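Local coordinates for DNA protection during starvation protein (Mycobacterium smegmatis, PDB 2YW6) that forms a hollow shell of twelve identical subunits that probably oxidises iron(II) with hydrogen peroxide, stores the iron as mineral and shields DNA from oxidative damage, at residues 136-139 with 140-143; 56-59 with 60-64; 148-151 with 152-156; 116-119 with 120-124. All coordinates share one frame; numbering follows the deposited sequence.

Interaction 1 (136-139 with 140-143)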
loop_
_atom_site.group_PDB
_atom_site.type_symbol
_atom_site.label_atom_id
_atom_site.label_comp_id
_atom_site.label_asym_id
_atom_site.label_seq_id
_atom_site.Cartn_x
_atom_site.Cartn_y
_atom_site.Cartn_z
ATOM N N ASP B 136 -29.293 2.141 15.506
ATOM C CA ASP B 136 -28.445 2.798 14.527
ATOM C C ASP B 136 -27.645 1.733 13.792
ATOM O O ASP B 136 -27.366 1.854 12.601
ATOM C CB ASP B 136 -27.510 3.777 15.232
ATOM C CG ASP B 136 -26.649 4.557 14.269
ATOM O OD1 ASP B 136 -27.185 5.364 13.480
ATOM O OD2 ASP B 136 -25.423 4.354 14.304
ATOM N N LEU B 137 -27.293 0.682 14.520
ATOM C CA LEU B 137 -26.544 -0.426 13.962
ATOM C C LEU B 137 -27.390 -1.043 12.856
ATOM O O LEU B 137 -26.909 -1.271 11.742
ATOM C CB LEU B 137 -26.275 -1.472 15.049
ATOM C CG LEU B 137 -25.084 -2.420 14.911
ATOM C CD1 LEU B 137 -25.489 -3.799 15.406
ATOM C CD2 LEU B 137 -24.627 -2.475 13.467
ATOM N N LEU B 138 -28.660 -1.306 13.158
ATOM C CA LEU B 138 -29.532 -1.909 12.161
ATOM C C LEU B 138 -29.858 -0.943 10.998
ATOM O O LEU B 138 -29.981 -1.372 9.840
ATOM C CB LEU B 138 -30.816 -2.436 12.821
ATOM C CG LEU B 138 -30.664 -3.588 13.843
ATOM C CD1 LEU B 138 -32.035 -4.254 14.036
ATOM C CD2 LEU B 138 -29.661 -4.630 13.380
ATOM N N ILE B 139 -29.991 0.350 11.301
ATOM C CA ILE B 139 -30.278 1.332 10.261
ATOM C C ILE B 139 -29.126 1.396 9.257
ATOM O O ILE B 139 -29.346 1.626 8.071
ATOM C CB ILE B 139 -30.499 2.749 10.849
ATOM C CG1 ILE B 139 -31.733 2.741 11.765
ATOM C CG2 ILE B 139 -30.643 3.769 9.716
ATOM C CD1 ILE B 139 -32.054 4.073 12.404
ATOM N N ALA B 140 -27.900 1.190 9.730
ATOM C CA ALA B 140 -26.738 1.235 8.842
ATOM C C ALA B 140 -26.721 0.033 7.912
ATOM O O ALA B 140 -26.343 0.137 6.747
ATOM C CB ALA B 140 -25.444 1.292 9.649
ATOM N N HIS B 141 -27.134 -1.109 8.441
ATOM C CA HIS B 141 -27.180 -2.354 7.684
ATOM C C HIS B 141 -28.260 -2.342 6.609
ATOM O O HIS B 141 -28.069 -2.884 5.504
ATOM C CB HIS B 141 -27.460 -3.519 8.628
ATOM C CG HIS B 141 -26.370 -3.780 9.612
ATOM N ND1 HIS B 141 -26.427 -4.810 10.525
ATOM C CD2 HIS B 141 -25.167 -3.189 9.795
ATOM C CE1 HIS B 141 -25.308 -4.846 11.222
ATOM N NE2 HIS B 141 -24.524 -3.870 10.795
ATOM N N ALA B 142 -29.397 -1.744 6.956
ATOM C CA ALA B 142 -30.539 -1.664 6.069
ATOM C C ALA B 142 -30.181 -0.950 4.778
ATOM O O ALA B 142 -30.685 -1.303 3.714
ATOM C CB ALA B 142 -31.680 -0.955 6.773
ATOM N N GLY B 143 -29.310 0.053 4.870
ATOM C CA GLY B 143 -28.898 0.785 3.683
ATOM C C GLY B 143 -28.251 -0.118 2.643
ATOM O O GLY B 143 -28.595 -0.068 1.457
#

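Interaction 2 (56-59 with 60-64)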
loop_
_atom_site.group_PDB
_atom_site.type_symbol
_atom_site.label_atom_id
_atom_site.label_comp_id
_atom_site.label_asym_id
_atom_site.label_seq_id
_atom_site.Cartn_x
_atom_site.Cartn_y
_atom_site.Cartn_z
ATOM N N PRO B 56 -18.621 -8.723 -2.497
ATOM C CA PRO B 56 -18.628 -7.663 -1.487
ATOM C C PRO B 56 -19.781 -7.800 -0.488
ATOM O O PRO B 56 -19.597 -7.529 0.700
ATOM C CB PRO B 56 -18.688 -6.383 -2.325
ATOM C CG PRO B 56 -19.386 -6.831 -3.573
ATOM C CD PRO B 56 -18.744 -8.163 -3.851
ATOM N N GLN B 57 -20.953 -8.244 -0.948
ATOM C CA GLN B 57 -22.098 -8.404 -0.043
ATOM C C GLN B 57 -21.808 -9.477 1.013
ATOM O O GLN B 57 -22.206 -9.340 2.177
ATOM C CB GLN B 57 -23.366 -8.779 -0.828
ATOM C CG GLN B 57 -24.628 -8.892 0.032
ATOM C CD GLN B 57 -25.150 -7.532 0.501
ATOM O OE1 GLN B 57 -24.458 -6.519 0.411
ATOM N NE2 GLN B 57 -26.368 -7.514 1.011
ATOM N N VAL B 58 -21.130 -10.550 0.598
ATOM C CA VAL B 58 -20.775 -11.637 1.510
ATOM C C VAL B 58 -19.884 -11.114 2.632
ATOM O O VAL B 58 -19.988 -11.561 3.769
ATOM C CB VAL B 58 -19.999 -12.803 0.792
ATOM C CG1 VAL B 58 -19.337 -13.719 1.824
ATOM C CG2 VAL B 58 -20.963 -13.645 -0.069
ATOM N N GLU B 59 -18.996 -10.178 2.313
ATOM C CA GLU B 59 -18.105 -9.645 3.330
ATOM C C GLU B 59 -18.846 -8.686 4.235
ATOM O O GLU B 59 -18.659 -8.698 5.451
ATOM C CB GLU B 59 -16.899 -8.946 2.706
ATOM C CG GLU B 59 -15.981 -8.340 3.751
ATOM C CD GLU B 59 -14.640 -7.940 3.193
ATOM O OE1 GLU B 59 -14.613 -7.178 2.204
ATOM O OE2 GLU B 59 -13.611 -8.390 3.745
ATOM N N LEU B 60 -19.698 -7.864 3.633
ATOM C CA LEU B 60 -20.474 -6.894 4.379
ATOM C C LEU B 60 -21.355 -7.633 5.400
ATOM O O LEU B 60 -21.311 -7.350 6.601
ATOM C CB LEU B 60 -21.317 -6.081 3.396
ATOM C CG LEU B 60 -21.568 -4.583 3.611
ATOM C CD1 LEU B 60 -20.347 -3.901 4.195
ATOM C CD2 LEU B 60 -21.939 -3.943 2.271
ATOM N N VAL B 61 -22.126 -8.607 4.922
ATOM C CA VAL B 61 -23.023 -9.379 5.780
ATOM C C VAL B 61 -22.270 -10.153 6.878
ATOM O O VAL B 61 -22.727 -10.223 8.019
ATOM C CB VAL B 61 -23.890 -10.344 4.910
ATOM C CG1 VAL B 61 -24.688 -11.321 5.787
ATOM C CG2 VAL B 61 -24.836 -9.508 4.007
ATOM N N ARG B 62 -21.122 -10.733 6.531
ATOM C CA ARG B 62 -20.304 -11.466 7.500
ATOM C C ARG B 62 -19.868 -10.509 8.612
ATOM O O ARG B 62 -19.839 -10.861 9.801
ATOM C CB ARG B 62 -19.058 -12.036 6.816
ATOM C CG ARG B 62 -19.268 -13.391 6.187
ATOM C CD ARG B 62 -18.080 -13.797 5.310
ATOM N NE ARG B 62 -18.235 -15.163 4.802
ATOM C CZ ARG B 62 -17.410 -15.745 3.931
ATOM N NH1 ARG B 62 -16.367 -15.079 3.463
ATOM N NH2 ARG B 62 -17.631 -16.993 3.512
ATOM N N GLY B 63 -19.510 -9.296 8.202
ATOM C CA GLY B 63 -19.078 -8.284 9.147
ATOM C C GLY B 63 -20.246 -7.830 9.986
ATOM O O GLY B 63 -20.080 -7.501 11.153
ATOM N N TYR B 64 -21.433 -7.803 9.395
ATOM C CA TYR B 64 -22.607 -7.391 10.156
ATOM C C TYR B 64 -22.907 -8.447 11.227
ATOM O O TYR B 64 -23.436 -8.122 12.293
ATOM C CB TYR B 64 -23.836 -7.219 9.244
ATOM C CG TYR B 64 -23.764 -6.071 8.254
ATOM C CD1 TYR B 64 -22.816 -5.052 8.384
ATOM C CD2 TYR B 64 -24.699 -5.967 7.224
ATOM C CE1 TYR B 64 -22.803 -3.965 7.514
ATOM C CE2 TYR B 64 -24.698 -4.891 6.356
ATOM C CZ TYR B 64 -23.754 -3.887 6.502
ATOM O OH TYR B 64 -23.773 -2.804 5.636
#

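Interaction 3 (148-151 with 152-156)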
loop_
_atom_site.group_PDB
_atom_site.type_symbol
_atom_site.label_atom_id
_atom_site.label_comp_id
_atom_site.label_asym_id
_atom_site.label_seq_id
_atom_site.Cartn_x
_atom_site.Cartn_y
_atom_site.Cartn_z
ATOM N N PHE B 148 -28.314 -3.635 -2.109
ATOM C CA PHE B 148 -27.993 -4.907 -2.735
ATOM C C PHE B 148 -29.189 -5.530 -3.457
ATOM O O PHE B 148 -29.047 -6.042 -4.573
ATOM C CB PHE B 148 -27.466 -5.903 -1.699
ATOM C CG PHE B 148 -26.972 -7.180 -2.303
ATOM C CD1 PHE B 148 -25.713 -7.244 -2.895
ATOM C CD2 PHE B 148 -27.785 -8.309 -2.325
ATOM C CE1 PHE B 148 -25.270 -8.417 -3.495
ATOM C CE2 PHE B 148 -27.357 -9.489 -2.924
ATOM C CZ PHE B 148 -26.098 -9.547 -3.513
ATOM N N GLN B 149 -30.355 -5.499 -2.809
ATOM C CA GLN B 149 -31.571 -6.065 -3.383
ATOM C C GLN B 149 -31.863 -5.359 -4.692
ATOM O O GLN B 149 -32.337 -5.967 -5.649
ATOM C CB GLN B 149 -32.764 -5.893 -2.439
ATOM C CG GLN B 149 -33.964 -6.748 -2.829
ATOM C CD GLN B 149 -35.264 -6.298 -2.176
ATOM O OE1 GLN B 149 -36.186 -7.098 -1.984
ATOM N NE2 GLN B 149 -35.350 -5.014 -1.852
ATOM N N TRP B 150 -31.588 -4.065 -4.735
ATOM C CA TRP B 150 -31.823 -3.326 -5.959
ATOM C C TRP B 150 -30.920 -3.817 -7.090
ATOM O O TRP B 150 -31.372 -3.944 -8.232
ATOM C CB TRP B 150 -31.617 -1.828 -5.759
ATOM C CG TRP B 150 -31.700 -1.126 -7.062
ATOM C CD1 TRP B 150 -32.738 -1.168 -7.945
ATOM C CD2 TRP B 150 -30.667 -0.356 -7.681
ATOM N NE1 TRP B 150 -32.412 -0.479 -9.086
ATOM C CE2 TRP B 150 -31.149 0.030 -8.955
ATOM C CE3 TRP B 150 -29.383 0.042 -7.297
ATOM C CZ2 TRP B 150 -30.386 0.795 -9.841
ATOM C CZ3 TRP B 150 -28.621 0.806 -8.182
ATOM C CH2 TRP B 150 -29.127 1.174 -9.440
ATOM N N PHE B 151 -29.652 -4.086 -6.793
ATOM C CA PHE B 151 -28.750 -4.574 -7.837
ATOM C C PHE B 151 -29.288 -5.893 -8.346
ATOM O O PHE B 151 -29.219 -6.186 -9.535
ATOM C CB PHE B 151 -27.324 -4.774 -7.313
ATOM C CG PHE B 151 -26.581 -3.494 -7.066
ATOM C CD1 PHE B 151 -26.945 -2.320 -7.720
ATOM C CD2 PHE B 151 -25.498 -3.464 -6.197
ATOM C CE1 PHE B 151 -26.246 -1.133 -7.510
ATOM C CE2 PHE B 151 -24.788 -2.276 -5.981
ATOM C CZ PHE B 151 -25.169 -1.108 -6.642
ATOM N N VAL B 152 -29.834 -6.686 -7.431
ATOM C CA VAL B 152 -30.409 -7.977 -7.787
ATOM C C VAL B 152 -31.601 -7.750 -8.715
ATOM O O VAL B 152 -31.663 -8.320 -9.804
ATOM C CB VAL B 152 -30.870 -8.758 -6.517
ATOM C CG1 VAL B 152 -31.508 -10.077 -6.914
ATOM C CG2 VAL B 152 -29.677 -9.012 -5.586
ATOM N N ARG B 153 -32.538 -6.911 -8.282
ATOM C CA ARG B 153 -33.732 -6.602 -9.070
ATOM C C ARG B 153 -33.378 -6.025 -10.440
ATOM O O ARG B 153 -34.053 -6.311 -11.438
ATOM C CB ARG B 153 -34.620 -5.607 -8.315
ATOM C CG ARG B 153 -35.112 -6.148 -7.003
ATOM C CD ARG B 153 -35.856 -5.112 -6.183
ATOM N NE ARG B 153 -36.713 -5.770 -5.203
ATOM C CZ ARG B 153 -37.480 -5.137 -4.323
ATOM N NH1 ARG B 153 -37.493 -3.811 -4.291
ATOM N NH2 ARG B 153 -38.257 -5.834 -3.489
ATOM N N ALA B 154 -32.323 -5.208 -10.472
ATOM C CA ALA B 154 -31.856 -4.576 -11.701
ATOM C C ALA B 154 -31.503 -5.594 -12.777
ATOM O O ALA B 154 -31.595 -5.290 -13.961
ATOM C CB ALA B 154 -30.647 -3.682 -11.410
ATOM N N HIS B 155 -31.089 -6.795 -12.381
ATOM C CA HIS B 155 -30.758 -7.827 -13.367
ATOM C C HIS B 155 -32.023 -8.402 -13.997
ATOM O O HIS B 155 -32.034 -8.786 -15.171
ATOM C CB HIS B 155 -30.030 -9.013 -12.740
ATOM C CG HIS B 155 -28.570 -8.802 -12.508
ATOM N ND1 HIS B 155 -28.079 -8.148 -11.396
ATOM C CD2 HIS B 155 -27.491 -9.219 -13.205
ATOM C CE1 HIS B 155 -26.759 -8.179 -11.421
ATOM N NE2 HIS B 155 -26.378 -8.823 -12.510
ATOM N N LEU B 156 -33.076 -8.500 -13.195
ATOM C CA LEU B 156 -34.329 -9.066 -13.657
ATOM C C LEU B 156 -35.181 -8.052 -14.420
ATOM O O LEU B 156 -36.380 -8.257 -14.606
ATOM C CB LEU B 156 -35.110 -9.620 -12.456
ATOM C CG LEU B 156 -34.366 -10.586 -11.527
ATOM C CD1 LEU B 156 -35.225 -10.899 -10.309
ATOM C CD2 LEU B 156 -34.023 -11.856 -12.272
#

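Interaction 4 (116-119 with 120-124)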
loop_
_atom_site.group_PDB
_atom_site.type_symbol
_atom_site.label_atom_id
_atom_site.label_comp_id
_atom_site.label_asym_id
_atom_site.label_seq_id
_atom_site.Cartn_x
_atom_site.Cartn_y
_atom_site.Cartn_z
ATOM N N VAL B 116 -35.580 -10.373 4.653
ATOM C CA VAL B 116 -34.482 -9.744 5.393
ATOM C C VAL B 116 -34.722 -8.256 5.633
ATOM O O VAL B 116 -34.582 -7.766 6.754
ATOM C CB VAL B 116 -33.129 -9.943 4.638
ATOM C CG1 VAL B 116 -31.962 -9.319 5.422
ATOM C CG2 VAL B 116 -32.884 -11.425 4.422
ATOM N N ILE B 117 -35.100 -7.544 4.579
ATOM C CA ILE B 117 -35.350 -6.117 4.692
ATOM C C ILE B 117 -36.571 -5.843 5.536
ATOM O O ILE B 117 -36.532 -4.977 6.414
ATOM C CB ILE B 117 -35.530 -5.464 3.304
ATOM C CG1 ILE B 117 -34.234 -5.623 2.506
ATOM C CG2 ILE B 117 -35.919 -3.984 3.459
ATOM C CD1 ILE B 117 -34.330 -5.172 1.070
ATOM N N GLU B 118 -37.655 -6.568 5.277
ATOM C CA GLU B 118 -38.871 -6.372 6.056
ATOM C C GLU B 118 -38.592 -6.643 7.539
ATOM O O GLU B 118 -39.009 -5.872 8.413
ATOM C CB GLU B 118 -39.989 -7.287 5.576
ATOM C CG GLU B 118 -41.308 -6.984 6.257
ATOM C CD GLU B 118 -42.412 -7.925 5.843
ATOM O OE1 GLU B 118 -43.564 -7.718 6.279
ATOM O OE2 GLU B 118 -42.128 -8.873 5.084
ATOM N N ASP B 119 -37.882 -7.730 7.822
ATOM C CA ASP B 119 -37.549 -8.067 9.199
ATOM C C ASP B 119 -36.664 -7.009 9.843
ATOM O O ASP B 119 -36.774 -6.742 11.046
ATOM C CB ASP B 119 -36.831 -9.412 9.264
ATOM C CG ASP B 119 -37.777 -10.584 9.098
ATOM O OD1 ASP B 119 -37.300 -11.748 9.082
ATOM O OD2 ASP B 119 -39.001 -10.333 8.993
ATOM N N THR B 120 -35.776 -6.413 9.055
ATOM C CA THR B 120 -34.884 -5.397 9.593
ATOM C C THR B 120 -35.650 -4.114 9.909
ATOM O O THR B 120 -35.379 -3.451 10.913
ATOM C CB THR B 120 -33.727 -5.105 8.620
ATOM O OG1 THR B 120 -33.025 -6.331 8.350
ATOM C CG2 THR B 120 -32.750 -4.090 9.226
ATOM N N ARG B 121 -36.612 -3.772 9.061
ATOM C CA ARG B 121 -37.419 -2.581 9.288
ATOM C C ARG B 121 -38.181 -2.677 10.613
ATOM O O ARG B 121 -38.188 -1.726 11.399
ATOM C CB ARG B 121 -38.403 -2.386 8.139
ATOM C CG ARG B 121 -37.747 -2.013 6.833
ATOM C CD ARG B 121 -37.212 -0.598 6.876
ATOM N NE ARG B 121 -36.784 -0.160 5.553
ATOM C CZ ARG B 121 -36.611 1.111 5.227
ATOM N NH1 ARG B 121 -36.832 2.041 6.139
ATOM N NH2 ARG B 121 -36.233 1.451 4.004
ATOM N N LYS B 122 -38.808 -3.826 10.861
ATOM C CA LYS B 122 -39.566 -4.035 12.099
ATOM C C LYS B 122 -38.681 -3.798 13.325
ATOM O O LYS B 122 -39.032 -3.020 14.210
ATOM C CB LYS B 122 -40.117 -5.462 12.168
ATOM C CG LYS B 122 -41.033 -5.873 11.027
ATOM C CD LYS B 122 -41.451 -7.335 11.200
ATOM C CE LYS B 122 -42.241 -7.870 10.005
ATOM N NZ LYS B 122 -42.494 -9.338 10.112
ATOM N N SER B 123 -37.535 -4.474 13.358
ATOM C CA SER B 123 -36.592 -4.348 14.464
ATOM C C SER B 123 -36.165 -2.917 14.681
ATOM O O SER B 123 -36.094 -2.461 15.838
ATOM C CB SER B 123 -35.364 -5.240 14.225
ATOM O OG SER B 123 -35.705 -6.609 14.185
ATOM N N ILE B 124 -35.870 -2.195 13.604
ATOM C CA ILE B 124 -35.481 -0.802 13.734
ATOM C C ILE B 124 -36.622 -0.056 14.422
ATOM O O ILE B 124 -36.400 0.758 15.326
ATOM C CB ILE B 124 -35.159 -0.181 12.346
ATOM C CG1 ILE B 124 -33.768 -0.595 11.891
ATOM C CG2 ILE B 124 -35.380 1.340 12.390
ATOM C CD1 ILE B 124 -33.473 -0.461 10.403
#

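Interaction 1 (136-139 with 140-143)
Leu137 lays one methyl against the imidazole of His141, one helical turn further on: CD2 meets the far end of the ring, with CE1 of His141 3.3 Å from CD2 of Leu137. The two side chains cross at a slant. In Leu137, CG stands away from the backbone N (chi1 -156°) and CD2 is the branch turned toward the ring, while CG of His141 stands opposite its own carbonyl carbon (chi1 -66°), which folds the ring back over the preceding turn. The ring therefore comes to lie above the backbone as well, and the carbonyl O of Leu137 sits over one of its faces, displaced toward the rim, 3.2 Å from CD2 of His141. That same oxygen takes a weak bond from the amide N of His141. Beside it run regular helical bonds, from Ala140 N to Asp136 O and from Ala142 N to Leu138 O, each 3.0 Å long.

The turn belongs to helix 132-155 of a ferritin-like four-helix bundle, and the ring of His141 is fixed by that bundle at both nitrogens: ND1 is hydrogen-bonded to the hydroxyl of Tyr28 and NE2 to a carboxylate oxygen of Glu67, while Tyr64 stacks on the ring. Two gripped nitrogens fix its rotation about the CB-CG bond. Leu138 points to another side of the helix, where it packs on Ser123, Ile124 and Leu127 of helix 102-127. Near Asp136 and Ile139 the surface is taken up by neighbouring subunits, with Asp136 of a second subunit packed against both residues.

Interaction 2 (56-59 with 60-64)
Residues 56-59 and 60-64 are consecutive turns of helix 47-75, joined by four i to i+4 backbone bonds. The bond from Val61 N to Gln57 O is 2.8 Å long and nearly straight, with 173° at the hydrogen. The next one, from Arg62 N to Val58 O, measures 3.1 Å. Upstream the helix is kinked at Pro56, whose N cannot bond to the preceding turn.

Arg62 and Val58 lie alongside each other and point the same way. With CG of Arg62 anti to the carbonyl carbon (chi1 -87°) and the chain extended as far as NE, the guanidinium runs back over Val58, whose CG1 rests on one of its faces, 3.5 Å from CZ of Arg62. The aliphatic part of the arginine crosses Val58 O on the way, its CG 3.1 Å from that oxygen. On another side Gln57 bends at chi2 (73°), and its amide end crosses Val61, with NE2 of Gln57 3.9 Å from CG2 of Val61. That amide N is hydrogen-bonded to the hydroxyl of Tyr113.

Gly63 lies close to Asp66, which probably binds iron at a site shared between two subunits, and Arg62 packs on Arg62 of a neighbouring subunit. Within the four-helix bundle, Val58, Val61 and Arg62 face helix 12-41 through Leu35, Lys36 and His32, whereas Gln57, Leu60 and Tyr64 turn to helix 132-155.

Interaction 3 (148-151 with 152-156)
Gln149 and Arg153 stack their flat ends, the amide and guanidinium planes 28° apart, near the C-terminal end of helix 132-155 in the ferritin-like bundle. The amide lies over one face of the guanidinium, and CD of Gln149 comes within 3.3 Å of CZ of Arg153. Both chains are extended, but they leave the helix differently: CG of Gln149 is anti to the backbone N (chi1 -166°), that of Arg153 anti to the carbonyl carbon, which brings the two ends together across one turn. A salt bridge from NE of Arg153 to Asp110 of helix 102-127 anchors the guanidinium.

On another side of the helix the ring of Phe148 crosses Val152 at a slant, its CE2 3.6 Å from CG2 of Val152, and meets the ring of Tyr113. CB of Ala154 just grazes the indole of Trp150, 4.3 Å from NE1 of Trp150. His155 faces another copy of the protein, its ring edge-to-face with Phe47 of a fifth subunit. Its imidazole also turns back to the helix: ND1 of His155 donates to Phe151 O at 2.9 Å, with an N-H...O angle of 154° and that oxygen close to the ring plane.

Interaction 4 (116-119 with 120-124)
The carbonyl oxygen of Val116 is gripped twice by Thr120. OG1 of Thr120 donates to Val116 O at 2.7 Å and the backbone N of Thr120 at 2.9 Å, and the two donors reach that oxygen from opposite faces of its carbonyl plane. The hydroxyl can fold back in this way because OG1 stands anti to the carbonyl carbon of its own residue (chi1 -57°), the usual way in which a helical threonine returns its hydroxyl to the preceding turn. The same OG1 is also hydrogen-bonded to NE2 of Gln24, linking this turn to helix 12-41.

Charge is arranged on a more exposed side. Lys122 runs out extended, with Asp119 alongside and pointing the same way, and OD2 of Asp119 makes a long salt bridge of 3.8 Å to NZ of Lys122. Glu118 meets the lysine differently: it crosses the chain, its CG 4.0 Å from CE of Lys122, while the opposite charges stay beyond salt-bridge range. Arg121 bends at chi2 (-71°), and CG2 of Ile117 lies loosely at the edge of its guanidinium; NH2 of Arg121 is salt-bridged to Glu146.

In the bundle, this part of helix 102-127 lies between two others: Val116 and Ser123 pack on helix 12-41 through Thr27, Leu31 and Leu20, and Ile117, Ser123 and Ile124 on helix 132-155 through Glu146, Gln149 and Leu138.

In the fold
All four are one-turn contacts within helices of a single bundle, yet their chemistry follows their surroundings. Interactions 1 and 3 share helix 132-155, and interaction 3 is the more thoroughly buried. Interactions 2 and 4, on helices 47-75 and 102-127, lie on opposite sides of the chain's centre and do not touch; both mix buried and exposed residues, and a long salt bridge within the helix turn occurs in interaction 4. Helix 132-155 connects them: interaction 1 meets interaction 2 through the His141-Tyr64 stack, and interaction 4 through Leu138. Interaction 3 reaches interaction 2 through Phe148 and interaction 4 through Gln149. Interactions 1, 3 and 4 also border the second subunit.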